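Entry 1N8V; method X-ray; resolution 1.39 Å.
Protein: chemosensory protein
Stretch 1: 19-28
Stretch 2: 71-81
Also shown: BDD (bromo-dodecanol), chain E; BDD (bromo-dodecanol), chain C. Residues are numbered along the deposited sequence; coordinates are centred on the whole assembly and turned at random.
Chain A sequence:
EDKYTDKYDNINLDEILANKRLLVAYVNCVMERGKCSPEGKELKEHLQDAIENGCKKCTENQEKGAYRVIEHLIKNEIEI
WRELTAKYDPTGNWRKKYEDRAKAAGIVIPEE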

# COMPACT_ATOMS: atom_id res chain seq x y z
N ASN A 19 -9.03 -11.74 -1.84
CA ASN A 19 -10.16 -11.76 -0.91
C ASN A 19 -10.55 -10.34 -0.54
O ASN A 19 -9.86 -9.69 0.25
CB ASN A 19 -9.76 -12.51 0.34
CG ASN A 19 -10.91 -12.77 1.27
OD1 ASN A 19 -11.69 -11.89 1.58
ND2 ASN A 19 -11.01 -14.02 1.73
N LYS A 20 -11.66 -9.89 -1.09
CA LYS A 20 -12.12 -8.52 -0.89
C LYS A 20 -12.28 -8.13 0.57
O LYS A 20 -11.92 -7.02 0.95
CB LYS A 20 -13.45 -8.30 -1.62
CG LYS A 20 -13.96 -6.88 -1.51
CD LYS A 20 -13.49 -6.04 -2.64
CE LYS A 20 -14.25 -6.43 -3.91
NZ LYS A 20 -13.70 -5.81 -5.15
N ARG A 21 -12.82 -9.03 1.38
CA ARG A 21 -12.98 -8.73 2.80
C ARG A 21 -11.62 -8.46 3.47
O ARG A 21 -11.50 -7.54 4.28
CB ARG A 21 -13.71 -9.87 3.54
CG ARG A 21 -15.10 -10.17 2.99
CD ARG A 21 -16.21 -9.26 3.51
NE ARG A 21 -16.20 -7.91 2.96
CZ ARG A 21 -16.44 -7.56 1.70
NH1 ARG A 21 -16.41 -6.27 1.35
NH2 ARG A 21 -16.73 -8.47 0.78
N LEU A 22 -10.60 -9.23 3.12
CA LEU A 22 -9.29 -9.03 3.74
C LEU A 22 -8.67 -7.73 3.24
O LEU A 22 -8.10 -6.95 4.00
CB LEU A 22 -8.37 -10.20 3.42
CG LEU A 22 -8.76 -11.62 3.85
CD1 LEU A 22 -7.66 -12.62 3.51
CD2 LEU A 22 -9.05 -11.62 5.30
N LEU A 23 -8.78 -7.48 1.94
CA LEU A 23 -8.21 -6.27 1.36
C LEU A 23 -8.88 -5.00 1.95
O LEU A 23 -8.19 -4.04 2.35
CB LEU A 23 -8.35 -6.35 -0.15
CG LEU A 23 -7.93 -5.11 -0.93
CD1 LEU A 23 -6.48 -4.70 -0.63
CD2 LEU A 23 -8.16 -5.34 -2.44
N VAL A 24 -10.22 -5.00 2.02
CA VAL A 24 -10.93 -3.82 2.52
C VAL A 24 -10.59 -3.50 3.98
O VAL A 24 -10.54 -2.35 4.37
CB VAL A 24 -12.47 -3.96 2.32
CG1 VAL A 24 -13.26 -2.95 3.15
CG2 VAL A 24 -12.81 -3.85 0.84
N ALA A 25 -10.34 -4.52 4.78
CA ALA A 25 -9.95 -4.28 6.16
C ALA A 25 -8.65 -3.46 6.20
O ALA A 25 -8.55 -2.53 7.00
CB ALA A 25 -9.76 -5.58 6.92
N TYR A 26 -7.66 -3.80 5.36
CA TYR A 26 -6.42 -3.03 5.35
C TYR A 26 -6.65 -1.64 4.76
O TYR A 26 -6.15 -0.64 5.29
CB TYR A 26 -5.33 -3.73 4.53
CG TYR A 26 -4.75 -4.94 5.16
CD1 TYR A 26 -3.91 -4.83 6.26
CD2 TYR A 26 -5.00 -6.20 4.67
CE1 TYR A 26 -3.34 -5.98 6.85
CE2 TYR A 26 -4.47 -7.33 5.24
CZ TYR A 26 -3.63 -7.22 6.32
OH TYR A 26 -3.10 -8.37 6.90
N VAL A 27 -7.45 -1.55 3.71
CA VAL A 27 -7.73 -0.25 3.12
C VAL A 27 -8.43 0.72 4.11
O VAL A 27 -8.03 1.87 4.26
CB VAL A 27 -8.58 -0.37 1.84
CG1 VAL A 27 -8.97 1.00 1.35
CG2 VAL A 27 -7.81 -1.12 0.79
N ASN A 28 -9.46 0.22 4.80
CA ASN A 28 -10.16 1.07 5.77
C ASN A 28 -9.26 1.51 6.92
O ASN A 28 -9.36 2.63 7.42
CB ASN A 28 -11.42 0.38 6.29
CG ASN A 28 -12.51 0.22 5.22
OD1 ASN A 28 -13.41 -0.66 5.33
ND2 ASN A 28 -12.45 1.03 4.20
N GLU A 71 -0.10 -2.24 -8.38
CA GLU A 71 -0.53 -2.65 -9.72
C GLU A 71 -1.93 -3.26 -9.66
O GLU A 71 -2.79 -2.98 -10.52
CB GLU A 71 0.46 -3.66 -10.34
CG GLU A 71 0.07 -3.99 -11.78
CD GLU A 71 0.80 -5.17 -12.38
OE1 GLU A 71 1.37 -5.97 -11.62
OE2 GLU A 71 0.76 -5.30 -13.63
N HIS A 72 -2.20 -4.10 -8.66
CA HIS A 72 -3.52 -4.70 -8.51
C HIS A 72 -4.59 -3.63 -8.32
O HIS A 72 -5.66 -3.70 -8.92
CB HIS A 72 -3.56 -5.65 -7.30
CG HIS A 72 -4.91 -6.25 -7.09
ND1 HIS A 72 -5.86 -5.75 -6.22
CD2 HIS A 72 -5.49 -7.31 -7.70
CE1 HIS A 72 -6.96 -6.49 -6.30
NE2 HIS A 72 -6.75 -7.45 -7.18
N LEU A 73 -4.33 -2.64 -7.47
CA LEU A 73 -5.32 -1.58 -7.24
C LEU A 73 -5.57 -0.75 -8.48
O LEU A 73 -6.72 -0.47 -8.81
CB LEU A 73 -4.88 -0.68 -6.09
CG LEU A 73 -4.71 -1.34 -4.72
CD1 LEU A 73 -4.14 -0.32 -3.73
CD2 LEU A 73 -6.03 -1.96 -4.22
N ILE A 74 -4.51 -0.35 -9.18
CA ILE A 74 -4.65 0.46 -10.38
C ILE A 74 -5.45 -0.26 -11.45
O ILE A 74 -6.27 0.37 -12.15
CB ILE A 74 -3.25 0.86 -10.91
CG1 ILE A 74 -2.56 1.84 -9.96
CG2 ILE A 74 -3.38 1.43 -12.33
CD1 ILE A 74 -1.13 2.13 -10.32
N LYS A 75 -5.25 -1.57 -11.58
CA LYS A 75 -5.98 -2.34 -12.59
C LYS A 75 -7.40 -2.75 -12.17
O LYS A 75 -8.34 -2.66 -12.97
CB LYS A 75 -5.22 -3.60 -12.94
CG LYS A 75 -3.91 -3.36 -13.63
CD LYS A 75 -3.31 -4.68 -14.05
CE LYS A 75 -2.07 -4.52 -14.84
NZ LYS A 75 -2.30 -3.58 -15.97
N ASN A 76 -7.57 -3.19 -10.93
CA ASN A 76 -8.82 -3.81 -10.47
C ASN A 76 -9.64 -3.09 -9.40
O ASN A 76 -10.77 -3.46 -9.13
CB ASN A 76 -8.49 -5.22 -9.97
CG ASN A 76 -7.73 -6.04 -11.01
OD1 ASN A 76 -8.24 -6.25 -12.11
ND2 ASN A 76 -6.52 -6.49 -10.68
N GLU A 77 -9.07 -2.08 -8.76
CA GLU A 77 -9.76 -1.35 -7.70
C GLU A 77 -9.45 0.12 -7.82
O GLU A 77 -8.89 0.75 -6.92
CB GLU A 77 -9.37 -1.86 -6.30
CG GLU A 77 -9.71 -3.32 -6.03
CD GLU A 77 -11.20 -3.59 -5.89
OE1 GLU A 77 -12.02 -2.64 -5.93
OE2 GLU A 77 -11.56 -4.79 -5.73
N ILE A 78 -9.84 0.68 -8.96
CA ILE A 78 -9.51 2.07 -9.28
C ILE A 78 -9.93 3.08 -8.21
O ILE A 78 -9.17 3.97 -7.88
CB ILE A 78 -10.14 2.43 -10.62
CG1 ILE A 78 -9.57 1.53 -11.72
CG2 ILE A 78 -9.91 3.91 -10.93
CD1 ILE A 78 -10.27 1.68 -13.06
N GLU A 79 -11.13 2.94 -7.66
CA GLU A 79 -11.60 3.85 -6.63
C GLU A 79 -10.71 3.80 -5.38
O GLU A 79 -10.46 4.83 -4.76
CB GLU A 79 -13.05 3.50 -6.26
CG GLU A 79 -14.04 3.57 -7.40
CD GLU A 79 -14.02 2.36 -8.33
OE1 GLU A 79 -13.56 1.25 -7.94
OE2 GLU A 79 -14.49 2.53 -9.48
N ILE A 80 -10.26 2.61 -5.00
CA ILE A 80 -9.37 2.46 -3.83
C ILE A 80 -8.02 3.12 -4.14
O ILE A 80 -7.50 3.90 -3.35
CB ILE A 80 -9.22 0.99 -3.44
CG1 ILE A 80 -10.53 0.44 -2.85
CG2 ILE A 80 -8.05 0.82 -2.47
CD1 ILE A 80 -10.50 -1.04 -2.57
N TRP A 81 -7.46 2.83 -5.31
CA TRP A 81 -6.21 3.49 -5.72
C TRP A 81 -6.34 5.00 -5.65
O TRP A 81 -5.49 5.68 -5.06
CB TRP A 81 -5.81 3.08 -7.14
CG TRP A 81 -4.72 3.92 -7.76
CD1 TRP A 81 -4.85 4.70 -8.86
CD2 TRP A 81 -3.35 4.11 -7.31
NE1 TRP A 81 -3.66 5.32 -9.16
CE2 TRP A 81 -2.72 4.97 -8.23
CE3 TRP A 81 -2.59 3.59 -6.26
CZ2 TRP A 81 -1.38 5.34 -8.10
CZ3 TRP A 81 -1.28 3.99 -6.14
CH2 TRP A 81 -0.69 4.83 -7.04
O1 BDD E . 1.04 7.81 -5.32
C1 BDD E . 1.55 6.76 -4.48
C2 BDD E . 0.44 6.21 -3.58
C3 BDD E . 0.93 4.94 -2.88
C4 BDD E . -0.15 4.25 -2.04
C5 BDD E . 0.01 2.73 -2.11
C6 BDD E . 0.07 2.06 -0.75
C7 BDD E . 0.23 0.54 -0.86
C8 BDD E . 1.37 0.02 -0.01
C9 BDD E . 1.33 -1.49 0.15
C10 BDD E . 2.49 -2.00 1.00
C11 BDD E . 2.94 -3.43 0.72
C12 BDD E . 4.42 -3.75 1.11
BR BDD E . 4.44 -5.28 1.64
O1 BDD C . 5.63 -6.89 3.32
C1 BDD C . 4.34 -7.01 3.91
C2 BDD C . 4.24 -6.10 5.13
C3 BDD C . 2.92 -5.33 5.12
C4 BDD C . 1.78 -6.14 5.72
C5 BDD C . 0.44 -5.50 5.38
C6 BDD C . -0.09 -5.98 4.02
C7 BDD C . -1.25 -5.13 3.51
C8 BDD C . -1.43 -5.24 2.00
C9 BDD C . -2.73 -4.59 1.55
C10 BDD C . -2.61 -3.08 1.40
C11 BDD C . -3.87 -2.44 0.85
C12 BDD C . -3.70 -0.94 0.62
BR BDD C . -3.86 -0.12 2.01

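Three residues carry most of this contact: Ile-80 and Glu-77 from the second stretch and Leu-23 from the first. Together they account for more than half of the 278 Å² that the two stretches bury against each other. The contact is therefore modest, and it depends on a few well-placed side chains: an apolar strip along the first helix, with one charged pair at its beginning.

Ile-80 has the largest share. Its CA-to-CB bond points toward the first helix, and its partner there is Val-27, whose own CA-to-CB bond points back. The two CG2 methyls, of Val-27 and of Ile-80, meet at 3.8 Å, an ordinary van der Waals distance. Here the backbones also come closest, with 7.6 Å between Val-27 CA and Ile-80 CA. Both residues branch at CB, so each holds a methyl, CG2, close to its main chain and can fill a narrow gap without a long, flexible side chain. Val-27 is buried, as befits a side chain with nothing polar to offer water.

One turn earlier on the first helix, Leu-23 lies where the helices are further apart: Leu-23 CA and Leu-73 CA are 10.2 Å from each other. A longer side chain is useful across such a gap. Leu-23, with chi1 t and chi2 p, reaches with CD2 to within 4.4 Å of Leu-73 CD2 and 4.4 Å of Glu-77 CG, and the same CD2 approaches the His-72 ring obliquely. The CB of Leu-73 points sideways, but the end of its side chain comes nearer and completes the apolar contact. The other methyl of Leu-23 faces a ligand: its CD1 lies 3.8 Å from C11 of the chain C bromo-dodecanol. The branched end of leucine thus serves both the helix packing and the alkyl chain, and the residue is buried.

Glu-77 stands at a break in the second stretch. It is the first residue to leave helical phi/psi after one helix and the N-cap residue of the next, and its CB points toward the first stretch. With chi1 and chi2 both m, the side chain runs out to Lys-20. Lys-20 starts sideways, yet its long chain brings the ammonium group across, and Lys-20 NZ donates to Glu-77 OE2 in a salt-bridged hydrogen bond. At 2.4 Å between NZ and OE2 the bond is very short. Length suits both residues, since Lys-20 CA and Glu-77 CA are 10.2 Å apart, and the methylene carbons span the distance while the charges meet. The pair also suits its surroundings: Lys-20 is exposed and Glu-77 only partly so, while the CG methylene of Glu-77 packs against Leu-23.

The helix that presents Lys-20, Leu-23 and Val-27 is capped by Asn-19, whose OD1 accepts from Leu-22 N at 3.3 Å. A short amide side chain is well suited to satisfying a first-turn NH.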